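Local coordinates for aminopeptidase N family protein (Idiomarina loihiensis L2TR, PDB 4FGM), which probably acts as a zinc-dependent aminopeptidase of the M61 peptidase family, holding a zinc ion and a bound maleic acid in its pocket, at residues His14-Ser19 against Thr109-Ala114; Tyr88-Asp91 against Ala97-Asp100; Asp314-His319 against Met390-Ser395; Asn426-Asn429 against Gly433-Ile436; Ile548-Phe551 against Leu556-Leu559. All coordinates share one frame; numbering follows the deposited sequence.

Contact 1 (His14-Ser19 against Thr109-Ala114); sequences HLFNVS and TSLCLA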
# COMPACT_ATOMS: atom_id res chain seq x y z
N HIS A 14 5.80 -16.08 20.73
CA HIS A 14 5.98 -15.35 19.48
C HIS A 14 7.48 -15.22 19.15
O HIS A 14 7.96 -14.14 18.83
CB HIS A 14 5.37 -13.95 19.59
CG HIS A 14 4.07 -13.92 20.34
ND1 HIS A 14 3.00 -14.72 20.01
CD2 HIS A 14 3.69 -13.21 21.43
CE1 HIS A 14 2.01 -14.51 20.86
NE2 HIS A 14 2.40 -13.60 21.73
N LEU A 15 8.20 -16.33 19.21
CA LEU A 15 9.62 -16.31 18.94
C LEU A 15 10.08 -17.30 17.89
O LEU A 15 9.73 -18.48 17.93
CB LEU A 15 10.40 -16.58 20.23
CG LEU A 15 10.31 -15.53 21.35
CD1 LEU A 15 10.76 -16.15 22.66
CD2 LEU A 15 11.17 -14.33 20.99
N PHE A 16 10.86 -16.82 16.93
CA PHE A 16 11.42 -17.68 15.91
C PHE A 16 12.87 -17.91 16.34
O PHE A 16 13.49 -17.00 16.90
CB PHE A 16 11.47 -16.99 14.54
CG PHE A 16 10.14 -16.90 13.83
CD1 PHE A 16 9.34 -15.77 13.96
CD2 PHE A 16 9.74 -17.90 12.95
CE1 PHE A 16 8.15 -15.63 13.22
CE2 PHE A 16 8.56 -17.78 12.21
CZ PHE A 16 7.76 -16.64 12.35
N ASN A 17 13.40 -19.10 16.12
CA ASN A 17 14.81 -19.35 16.43
C ASN A 17 15.47 -19.21 15.08
O ASN A 17 14.95 -19.72 14.08
CB ASN A 17 15.06 -20.77 16.95
CG ASN A 17 15.08 -20.84 18.46
OD1 ASN A 17 14.87 -19.83 19.15
ND2 ASN A 17 15.34 -22.03 18.99
N VAL A 18 16.60 -18.52 15.03
CA VAL A 18 17.30 -18.34 13.76
C VAL A 18 18.78 -18.66 13.90
O VAL A 18 19.43 -18.27 14.88
CB VAL A 18 17.14 -16.90 13.23
CG1 VAL A 18 17.81 -16.78 11.88
CG2 VAL A 18 15.67 -16.53 13.13
N SER A 19 19.30 -19.38 12.91
CA SER A 19 20.70 -19.74 12.84
C SER A 19 21.23 -19.29 11.50
O SER A 19 20.54 -19.35 10.48
CB SER A 19 20.90 -21.25 12.98
OG SER A 19 20.82 -21.66 14.33
N THR A 109 13.66 -9.54 6.04
CA THR A 109 14.30 -8.29 6.46
C THR A 109 14.26 -8.27 7.98
O THR A 109 15.06 -7.60 8.62
CB THR A 109 13.54 -7.03 5.97
OG1 THR A 109 12.13 -7.32 5.93
CG2 THR A 109 14.02 -6.58 4.60
N SER A 110 13.32 -9.01 8.56
CA SER A 110 13.17 -9.07 10.02
C SER A 110 13.87 -10.27 10.66
O SER A 110 14.27 -10.21 11.81
CB SER A 110 11.69 -9.11 10.41
OG SER A 110 11.07 -7.85 10.27
N LEU A 111 14.02 -11.35 9.91
CA LEU A 111 14.64 -12.56 10.46
C LEU A 111 16.08 -12.89 10.10
O LEU A 111 16.81 -13.45 10.91
CB LEU A 111 13.76 -13.77 10.12
CG LEU A 111 12.62 -14.10 11.10
CD1 LEU A 111 11.68 -12.92 11.23
CD2 LEU A 111 11.89 -15.33 10.62
N CYS A 112 16.51 -12.51 8.89
CA CYS A 112 17.84 -12.85 8.42
C CYS A 112 18.92 -11.79 8.35
O CYS A 112 18.89 -10.93 7.46
CB CYS A 112 17.72 -13.49 7.04
SG CYS A 112 16.64 -14.91 7.02
N LEU A 113 19.88 -11.85 9.27
CA LEU A 113 20.98 -10.90 9.25
C LEU A 113 21.80 -11.07 7.97
O LEU A 113 22.02 -12.19 7.51
CB LEU A 113 21.91 -11.12 10.45
CG LEU A 113 21.36 -10.75 11.83
CD1 LEU A 113 22.38 -11.13 12.89
CD2 LEU A 113 21.06 -9.26 11.89
N ALA A 114 22.22 -9.96 7.39
CA ALA A 114 23.03 -10.00 6.17
C ALA A 114 24.50 -10.11 6.56
O ALA A 114 24.93 -9.51 7.56
CB ALA A 114 22.80 -8.74 5.35

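Contact 2 (Tyr88-Asp91 against Ala97-Asp100); sequences YAWD and AYLD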
# COMPACT_ATOMS: atom_id res chain seq x y z
N TYR A 88 11.56 -11.79 17.97
CA TYR A 88 10.23 -11.56 18.53
C TYR A 88 9.32 -11.12 17.39
O TYR A 88 9.56 -10.09 16.76
CB TYR A 88 10.27 -10.48 19.60
CG TYR A 88 8.92 -10.23 20.25
CD1 TYR A 88 8.34 -11.19 21.08
CD2 TYR A 88 8.23 -9.04 20.03
CE1 TYR A 88 7.10 -10.96 21.68
CE2 TYR A 88 7.00 -8.80 20.63
CZ TYR A 88 6.44 -9.76 21.46
OH TYR A 88 5.24 -9.51 22.09
N ALA A 89 8.26 -11.88 17.14
CA ALA A 89 7.35 -11.58 16.05
C ALA A 89 5.90 -11.39 16.49
O ALA A 89 5.12 -12.34 16.49
CB ALA A 89 7.41 -12.69 15.00
N TRP A 90 5.55 -10.16 16.85
CA TRP A 90 4.20 -9.85 17.29
C TRP A 90 3.67 -8.56 16.65
O TRP A 90 3.13 -7.69 17.33
CB TRP A 90 4.16 -9.72 18.82
CG TRP A 90 2.79 -9.87 19.38
CD1 TRP A 90 2.18 -9.05 20.29
CD2 TRP A 90 1.85 -10.91 19.08
NE1 TRP A 90 0.91 -9.51 20.56
CE2 TRP A 90 0.68 -10.65 19.83
CE3 TRP A 90 1.88 -12.03 18.23
CZ2 TRP A 90 -0.44 -11.48 19.78
CZ3 TRP A 90 0.76 -12.84 18.18
CH2 TRP A 90 -0.38 -12.56 18.95
N ASP A 91 3.82 -8.46 15.33
CA ASP A 91 3.34 -7.31 14.59
C ASP A 91 2.48 -7.76 13.43
O ASP A 91 3.00 -8.20 12.41
CB ASP A 91 4.49 -6.46 14.05
CG ASP A 91 4.01 -5.38 13.09
OD1 ASP A 91 3.11 -4.60 13.46
OD2 ASP A 91 4.54 -5.31 11.97
N ALA A 97 6.80 -9.42 10.88
CA ALA A 97 6.75 -10.82 11.30
C ALA A 97 5.75 -10.97 12.42
O ALA A 97 5.64 -10.10 13.31
CB ALA A 97 8.12 -11.32 11.75
N TYR A 98 5.01 -12.06 12.36
CA TYR A 98 3.96 -12.36 13.33
C TYR A 98 3.92 -13.86 13.56
O TYR A 98 4.05 -14.64 12.61
CB TYR A 98 2.61 -11.87 12.77
CG TYR A 98 1.40 -12.21 13.61
CD1 TYR A 98 0.88 -13.51 13.64
CD2 TYR A 98 0.78 -11.24 14.38
CE1 TYR A 98 -0.23 -13.82 14.42
CE2 TYR A 98 -0.33 -11.54 15.17
CZ TYR A 98 -0.83 -12.83 15.19
OH TYR A 98 -1.90 -13.12 16.00
N LEU A 99 3.75 -14.27 14.81
CA LEU A 99 3.69 -15.68 15.15
C LEU A 99 2.93 -15.97 16.45
O LEU A 99 3.25 -15.42 17.50
CB LEU A 99 5.11 -16.26 15.28
CG LEU A 99 5.19 -17.76 15.60
CD1 LEU A 99 4.72 -18.54 14.39
CD2 LEU A 99 6.62 -18.15 15.97
N ASP A 100 1.90 -16.81 16.35
CA ASP A 100 1.14 -17.24 17.53
C ASP A 100 0.74 -18.70 17.27
O ASP A 100 1.28 -19.33 16.36
CB ASP A 100 -0.07 -16.33 17.81
CG ASP A 100 -1.13 -16.38 16.73
OD1 ASP A 100 -1.05 -17.23 15.81
OD2 ASP A 100 -2.07 -15.57 16.81

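Contact 3 (Asp314-His319 against Met390-Ser395); sequences DDYLLH and MLRLQS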
# COMPACT_ATOMS: atom_id res chain seq x y z
N ASP A 314 -5.04 0.07 -10.59
CA ASP A 314 -5.68 -0.93 -9.73
C ASP A 314 -7.20 -0.92 -9.87
O ASP A 314 -7.84 -1.97 -9.86
CB ASP A 314 -5.26 -0.80 -8.25
CG ASP A 314 -5.44 0.62 -7.70
OD1 ASP A 314 -6.28 1.38 -8.20
OD2 ASP A 314 -4.72 0.95 -6.72
N ASP A 315 -7.79 0.27 -10.01
CA ASP A 315 -9.23 0.38 -10.17
C ASP A 315 -9.64 0.29 -11.65
O ASP A 315 -10.57 -0.44 -12.00
CB ASP A 315 -9.75 1.70 -9.59
CG ASP A 315 -9.60 1.79 -8.09
OD1 ASP A 315 -9.87 0.77 -7.41
OD2 ASP A 315 -9.23 2.87 -7.58
N TYR A 316 -8.94 1.03 -12.50
CA TYR A 316 -9.25 1.05 -13.92
C TYR A 316 -9.22 -0.34 -14.56
O TYR A 316 -10.15 -0.72 -15.28
CB TYR A 316 -8.28 1.99 -14.64
CG TYR A 316 -8.57 2.14 -16.12
CD1 TYR A 316 -9.81 2.59 -16.56
CD2 TYR A 316 -7.61 1.80 -17.07
CE1 TYR A 316 -10.10 2.69 -17.92
CE2 TYR A 316 -7.88 1.89 -18.43
CZ TYR A 316 -9.12 2.34 -18.86
OH TYR A 316 -9.39 2.42 -20.21
N LEU A 317 -8.16 -1.10 -14.31
CA LEU A 317 -8.05 -2.45 -14.87
C LEU A 317 -9.17 -3.36 -14.39
O LEU A 317 -9.47 -4.38 -15.02
CB LEU A 317 -6.68 -3.05 -14.52
CG LEU A 317 -5.49 -2.35 -15.18
CD1 LEU A 317 -4.22 -3.14 -14.89
CD2 LEU A 317 -5.72 -2.24 -16.70
N LEU A 318 -9.79 -3.00 -13.27
CA LEU A 318 -10.89 -3.78 -12.71
C LEU A 318 -12.12 -3.62 -13.62
O LEU A 318 -12.93 -4.55 -13.76
CB LEU A 318 -11.20 -3.29 -11.30
CG LEU A 318 -11.12 -4.30 -10.15
CD1 LEU A 318 -9.81 -5.09 -10.18
CD2 LEU A 318 -11.23 -3.55 -8.84
N HIS A 319 -12.24 -2.45 -14.24
CA HIS A 319 -13.36 -2.19 -15.15
C HIS A 319 -13.00 -2.72 -16.53
O HIS A 319 -13.84 -3.28 -17.23
CB HIS A 319 -13.63 -0.69 -15.26
CG HIS A 319 -14.53 -0.33 -16.40
ND1 HIS A 319 -15.85 -0.70 -16.45
CD2 HIS A 319 -14.28 0.34 -17.56
CE1 HIS A 319 -16.39 -0.28 -17.59
NE2 HIS A 319 -15.46 0.35 -18.27
N MSE A 390 -5.18 12.56 -22.22
CA MSE A 390 -4.46 13.45 -23.11
C MSE A 390 -3.80 12.71 -24.27
O MSE A 390 -3.91 13.12 -25.42
CB MSE A 390 -3.41 14.23 -22.32
CG MSE A 390 -4.00 15.32 -21.45
SE MSE A 390 -2.67 16.19 -20.37
CE MSE A 390 -1.91 17.39 -21.69
N LEU A 391 -3.12 11.61 -23.95
CA LEU A 391 -2.45 10.81 -24.97
C LEU A 391 -3.47 10.25 -25.97
O LEU A 391 -3.17 10.12 -27.16
CB LEU A 391 -1.69 9.65 -24.31
CG LEU A 391 -0.20 9.82 -24.00
CD1 LEU A 391 0.15 11.26 -23.70
CD2 LEU A 391 0.16 8.93 -22.83
N ARG A 392 -4.66 9.93 -25.50
CA ARG A 392 -5.68 9.39 -26.38
C ARG A 392 -6.16 10.43 -27.38
O ARG A 392 -6.26 10.15 -28.57
CB ARG A 392 -6.86 8.85 -25.56
CG ARG A 392 -6.49 7.63 -24.72
CD ARG A 392 -7.64 7.15 -23.86
NE ARG A 392 -7.22 6.10 -22.93
CZ ARG A 392 -7.77 4.88 -22.87
NH1 ARG A 392 -8.76 4.55 -23.69
NH2 ARG A 392 -7.32 4.00 -21.99
N LEU A 393 -6.44 11.64 -26.90
CA LEU A 393 -6.91 12.70 -27.78
C LEU A 393 -5.83 13.15 -28.77
O LEU A 393 -6.11 13.44 -29.93
CB LEU A 393 -7.38 13.90 -26.95
CG LEU A 393 -8.50 13.63 -25.94
CD1 LEU A 393 -8.73 14.86 -25.09
CD2 LEU A 393 -9.77 13.23 -26.68
N GLN A 394 -4.59 13.20 -28.30
CA GLN A 394 -3.46 13.62 -29.11
C GLN A 394 -2.98 12.61 -30.15
O GLN A 394 -2.22 12.95 -31.05
CB GLN A 394 -2.28 14.02 -28.21
CG GLN A 394 -2.44 15.38 -27.56
CD GLN A 394 -1.26 15.73 -26.67
OE1 GLN A 394 -0.11 15.43 -27.00
NE2 GLN A 394 -1.53 16.38 -25.55
N SER A 395 -3.42 11.36 -30.01
CA SER A 395 -3.03 10.31 -30.94
C SER A 395 -4.30 9.71 -31.56
O SER A 395 -4.27 8.63 -32.14
CB SER A 395 -2.26 9.21 -30.21
OG SER A 395 -3.08 8.54 -29.26

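Contact 4 (Asn426-Asn429 against Gly433-Ile436); sequences NWLN and GIDI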
# COMPACT_ATOMS: atom_id res chain seq x y z
N ASN A 426 10.77 13.12 -20.18
CA ASN A 426 11.59 13.23 -21.38
C ASN A 426 11.18 12.17 -22.40
O ASN A 426 11.14 12.44 -23.60
CB ASN A 426 13.07 13.07 -21.03
CG ASN A 426 13.62 14.26 -20.27
OD1 ASN A 426 14.76 14.24 -19.83
ND2 ASN A 426 12.80 15.29 -20.11
N TRP A 427 10.87 10.97 -21.91
CA TRP A 427 10.46 9.88 -22.77
C TRP A 427 9.19 10.28 -23.53
O TRP A 427 9.01 9.93 -24.69
CB TRP A 427 10.18 8.62 -21.95
CG TRP A 427 9.96 7.39 -22.77
CD1 TRP A 427 10.91 6.53 -23.24
CD2 TRP A 427 8.70 6.89 -23.24
NE1 TRP A 427 10.32 5.53 -23.97
CE2 TRP A 427 8.97 5.72 -23.99
CE3 TRP A 427 7.37 7.31 -23.10
CZ2 TRP A 427 7.96 4.97 -24.60
CZ3 TRP A 427 6.36 6.56 -23.71
CH2 TRP A 427 6.67 5.41 -24.45
N LEU A 428 8.31 11.02 -22.86
CA LEU A 428 7.08 11.47 -23.49
C LEU A 428 7.33 12.69 -24.38
O LEU A 428 6.69 12.85 -25.42
CB LEU A 428 6.03 11.80 -22.42
CG LEU A 428 5.48 10.59 -21.65
CD1 LEU A 428 4.79 11.04 -20.36
CD2 LEU A 428 4.53 9.82 -22.54
N ASN A 429 8.27 13.55 -23.98
CA ASN A 429 8.58 14.74 -24.76
C ASN A 429 9.32 14.42 -26.07
O ASN A 429 9.43 15.28 -26.95
CB ASN A 429 9.40 15.74 -23.94
CG ASN A 429 8.55 16.48 -22.92
OD1 ASN A 429 7.32 16.51 -23.02
ND2 ASN A 429 9.20 17.11 -21.94
N GLY A 433 4.35 13.08 -32.09
CA GLY A 433 2.95 13.45 -32.13
C GLY A 433 2.25 13.82 -30.84
O GLY A 433 1.04 14.08 -30.85
N ILE A 434 2.98 13.85 -29.73
CA ILE A 434 2.37 14.19 -28.45
C ILE A 434 3.22 15.16 -27.64
O ILE A 434 4.44 15.06 -27.61
CB ILE A 434 2.11 12.94 -27.59
CG1 ILE A 434 3.42 12.20 -27.34
CG2 ILE A 434 1.11 12.03 -28.27
CD1 ILE A 434 3.58 11.74 -25.92
N ASP A 435 2.54 16.10 -26.98
CA ASP A 435 3.20 17.09 -26.14
C ASP A 435 2.40 17.24 -24.85
O ASP A 435 1.27 17.73 -24.86
CB ASP A 435 3.26 18.44 -26.86
CG ASP A 435 4.01 19.49 -26.06
OD1 ASP A 435 3.66 20.69 -26.16
OD2 ASP A 435 4.97 19.13 -25.34
N ILE A 436 2.98 16.80 -23.74
CA ILE A 436 2.34 16.89 -22.44
C ILE A 436 3.30 17.54 -21.44
O ILE A 436 3.02 17.58 -20.24
CB ILE A 436 1.92 15.48 -21.91
CG1 ILE A 436 3.06 14.48 -22.06
CG2 ILE A 436 0.69 14.98 -22.66
CD1 ILE A 436 4.21 14.69 -21.11

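Contact 5 (Ile548-Phe551 against Leu556-Leu559); sequences IHAF and LMTL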
# COMPACT_ATOMS: atom_id res chain seq x y z
N ILE A 548 -20.59 25.14 21.34
CA ILE A 548 -20.11 23.77 21.29
C ILE A 548 -19.43 23.47 22.62
O ILE A 548 -18.67 24.29 23.12
CB ILE A 548 -19.03 23.57 20.20
CG1 ILE A 548 -19.58 23.92 18.81
CG2 ILE A 548 -18.51 22.13 20.26
CD1 ILE A 548 -20.69 23.03 18.33
N HIS A 549 -19.72 22.31 23.18
CA HIS A 549 -19.08 21.91 24.43
C HIS A 549 -18.22 20.71 24.06
O HIS A 549 -18.73 19.72 23.53
CB HIS A 549 -20.10 21.51 25.49
CG HIS A 549 -20.84 22.67 26.09
ND1 HIS A 549 -22.06 23.10 25.61
CD2 HIS A 549 -20.53 23.48 27.13
CE1 HIS A 549 -22.46 24.13 26.33
NE2 HIS A 549 -21.56 24.39 27.25
N ALA A 550 -16.93 20.80 24.33
CA ALA A 550 -16.05 19.71 23.98
C ALA A 550 -14.91 19.61 24.95
O ALA A 550 -14.48 20.58 25.55
CB ALA A 550 -15.53 19.91 22.57
N PHE A 551 -14.43 18.39 25.10
CA PHE A 551 -13.32 18.13 25.99
C PHE A 551 -11.99 18.11 25.27
O PHE A 551 -11.87 17.48 24.18
CB PHE A 551 -13.45 16.76 26.64
CG PHE A 551 -14.35 16.74 27.82
CD1 PHE A 551 -13.97 17.38 28.99
CD2 PHE A 551 -15.57 16.06 27.77
CE1 PHE A 551 -14.79 17.35 30.11
CE2 PHE A 551 -16.40 16.02 28.87
CZ PHE A 551 -16.01 16.66 30.05
N LEU A 556 -13.09 20.75 29.88
CA LEU A 556 -14.30 21.03 29.11
C LEU A 556 -14.23 22.44 28.55
O LEU A 556 -14.05 23.40 29.28
CB LEU A 556 -15.56 20.92 29.98
CG LEU A 556 -16.84 21.13 29.14
CD1 LEU A 556 -17.03 19.94 28.19
CD2 LEU A 556 -18.05 21.26 30.04
N MSE A 557 -14.35 22.54 27.24
CA MSE A 557 -14.31 23.84 26.58
C MSE A 557 -15.72 24.24 26.18
O MSE A 557 -16.51 23.40 25.76
CB MSE A 557 -13.43 23.79 25.32
CG MSE A 557 -11.99 23.39 25.55
SE MSE A 557 -11.02 23.31 23.86
CE MSE A 557 -11.98 21.86 23.03
N THR A 558 -16.02 25.52 26.32
CA THR A 558 -17.31 26.06 25.92
C THR A 558 -16.93 26.99 24.78
O THR A 558 -16.41 28.08 24.99
CB THR A 558 -17.96 26.87 27.06
OG1 THR A 558 -18.17 26.00 28.18
CG2 THR A 558 -19.29 27.44 26.63
N LEU A 559 -17.19 26.53 23.56
CA LEU A 559 -16.83 27.29 22.36
C LEU A 559 -18.03 27.81 21.57
O LEU A 559 -19.14 27.29 21.67
CB LEU A 559 -15.99 26.40 21.44
CG LEU A 559 -14.78 25.70 22.08
CD1 LEU A 559 -14.16 24.70 21.11
CD2 LEU A 559 -13.75 26.75 22.47

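Contact 1 (His14-Ser19 against Thr109-Ala114)
The carbonyl oxygen of Leu111 takes a hydrogen bond from the hydroxyl of Tyr85, on strand 81-91, while the methyls of Val18 on the facing strand pack against it. Val18 CG1 comes within 3.6 Å of Leu111 O, and Val18 CG2 stands 4.0 Å from the same oxygen. A chi1 of -176° puts CG1 anti to the backbone N and turns both methyls toward that oxygen, CG1 the nearer. Val18 CG2 also reaches back to the leucine side chain, 4.4 Å from Leu111 CG. The Tyr85 hydroxyl accepts from Leu113 N as well, so one phenol ties together the backbone on both sides of Cys112 and gives the buried Leu111 oxygen a partner amid apolar groups.

Two residues earlier on the strand, Phe16 receives the other end of the leucine. Leu111 CD2 sits over one face of the phenyl ring in a CH-pi contact, 4.1 Å from the Phe16 ring centroid and 15° off the normal, displaced toward the rim on the side of Phe16 CG. The two side chains cross at about a right angle, and CD2 is the leucine atom that meets the ring. Phe106 meets the Phe16 ring steeply, and Ile6, Pro8 and Ala89 add further packing around it.

A weakly bonded helical turn thus packs, through Leu111, on the Phe16 and Val18 side of strand 15-22 and on Val87 of its antiparallel neighbour 81-91 in the N-terminal domain of this M61 peptidase, just beyond a hairpin with strand 2-10 that carries a G1 beta bulge at His14 and Leu15.

Contact 2 (Tyr88-Asp91 against Ala97-Asp100)
Leu99 N donates to Ala89 O at 2.9 Å, a short but bent bond with 131° at the hydrogen. The same carbonyl also takes a CA-H contact, with Tyr98 CA 3.4 Å from Ala89 O. Asp91 N reaches Ala97 O at 3.2 Å, a longer link nearer the turn, where Asp91 OD2 is bonded to the hydroxyls of Ser93 and Ser96.

Beside these backbone bonds runs a side-chain one: Tyr98 OH gives its proton to Asp100 OD2 at 2.6 Å, coming from above the carboxylate plane, while Asp100 OD1 is held by the amides of Phe102 and Gln103. Strands 81-91 and 97-99 form a beta hairpin here, with Trp90 and Tyr98 as an antiparallel non-hydrogen-bonded pair.

Trp90 and Tyr98 both place CG anti to the main-chain nitrogen, which sends the two rings side by side in the same direction, toward Asp100. Their planes are only 23° apart but slid so far that the rings barely overlap; Trp90 CZ3 comes 3.4 Å from Tyr98 CZ. Asp100 CB meets the indole at its edge, 3.6 Å from Trp90 CZ3, and His14 stacks on the opposite face from Tyr98. Swapping Tyr98 for an alanine would probably leave Asp100 OD2 without its hydroxyl donor and the indole freer to turn. On the buried flank, Ala89 CB packs on Ala97 CB at 3.6 Å.

Contact 3 (Asp314-His319 against Met390-Ser395)
Arg392 stretches out to meet Tyr316 with its guanidinium group, the two CA atoms lying 15.4 Å apart. From CB the chain leaves helix 378-394 with CG anti to the carbonyl carbon (chi1 -67°), then runs extended through CD to NE; His397 and Thr400 pack against this side chain. At NE it makes a salt bridge with Asp388 OD1, one turn earlier on the same helix, which pins the root of the guanidinium group. CZ comes 4.0 Å from Tyr316 OH. NH1 stays slightly farther away, and NH2 makes the real approach: a weak hydrogen bond to Tyr316 OH, 3.2 Å long and strongly bent (123° at the hydrogen).

This weak link joins helices 308-320 and 378-394 of the helical part of the protein. Helix 308-320 begins right after the zinc ligand Glu307, and its Asp314 bonds ND1 of another zinc ligand, His273, in the gluzincin-type metal site.

Tyr316 comes to meet the arginine from the opposite direction, its ring plane 85° from that of the guanidinium. The stronger partner of its buried hydroxyl is Trp584 O, to which it donates; the arginine NH2 is the weak second. The rings of Trp584 and Tyr312 also pack on the phenol.

Contact 4 (Asn426-Asn429 against Gly433-Ile436)
Leu428 loses the most surface in this contact, because each of its two methyl branches is answered by a different isoleucine. Leu428 CD2 meets Ile434 CD1 at 4.0 Å, and Leu428 CD1 lies 3.8 Å from Ile436 CD1. The latter methyl also rests against the root of the side chain, 3.7 Å from Leu428 CB, so the leucine is touched both at its base and at its tip.

Ile434 contributes a second touch. Its CG1 takes the position between backbone N and carbonyl carbon (chi1 58°), which swings CD1 in over the end of helix 423-429; there Ile434 CD1 sits 3.3 Å from Leu428 O, a close apolar cover on a backbone carbonyl.

The two pieces belong to a helix-loop-helix: the chain leaves helix 423-429, turns, and comes back past Leu428 before helix 437-445, with Ile436 at the N-cap position of that second helix. Helix 378-394 closes the other side of the loop, where Met390, Leu391 and Gln394 touch Ile436 and Gln394 OE1 accepts from Asp435 N.

Ile436 places CG1 much as Ile434 does, chi1 47°, and its CD1 reaches across to the helix obliquely. Farther out the same methyl has Asn429 OD1 as a looser neighbour, 4.1 Å from Ile436 CD1. Asn429 OD1 also stands 4.2 Å from Asp435 OD2, two acceptors side by side.

Contact 5 (Ile548-Phe551 against Leu556-Leu559)
Over one face of the Phe551 ring sits Leu556 CD1, 3.8 Å from the ring centroid and just 7° off its normal, a nearly centred CH-pi contact. Leu556 places CG anti to the backbone N (chi1 -176°), which lifts that methyl above the ring, while Leu556 CB lies 3.7 Å from Phe551 CE1. The imidazole of His549 runs alongside Thr558, both pointing the same way, with His549 CD2 3.6 Å from Thr558 OG1; His525 meets the imidazole ring too. An alanine in place of Phe551 would probably leave the Leu556 methyl without its aromatic seat and freer to turn.

Underneath, strands 545-552 and 555-562 form a regular antiparallel hairpin. Ile548 with Leu559 and Ala550 with Met557 are its hydrogen-bonded pairs, each closed by two nearly straight bonds; Ile548 N to Leu559 O and Met557 N to Ala550 O are both 2.6 Å. These four backbone bonds fix the register. On the face with Ile548 and Leu559, the bent selenomethionine Met557 curls its CE to 4.1 Å from Ala550 CB.

Ile520 and Ile523 of the neighbouring strand 519-523 flank Ile548, and Leu514 packs on Ala550 and Leu559, in what is probably the PDZ-like domain. The side chains divide the work: one face is apolar, with Ile548 and Ala550 buried, while the other joins aromatic-aliphatic packing to the polar groups of His549 and Thr558.

How the contacts relate
The contacts follow one another from the N-terminal region toward the C-terminus, except that contact 2 falls between the two segments of contact 1. Strand 15-22 of contact 1 and strand 81-91 of contact 2 are neighbours in the same sheet of the N-terminal domain; the centres are about 11 Å apart, and the contacts touch: His14 ND1 bonds Leu99 O. Contacts 3 and 4 form a second cluster in the helical region across the chain's centre, about 16 Å apart between centres; helix 378-394 carries contact 3 and also packs on the 433-436 loop. Contact 5 stands alone in its own antiparallel sheet, its centre about 42 to 56 Å from the others. Three separate regions are thus sampled, and contact 3 adjoins the zinc-binding helix 262-277.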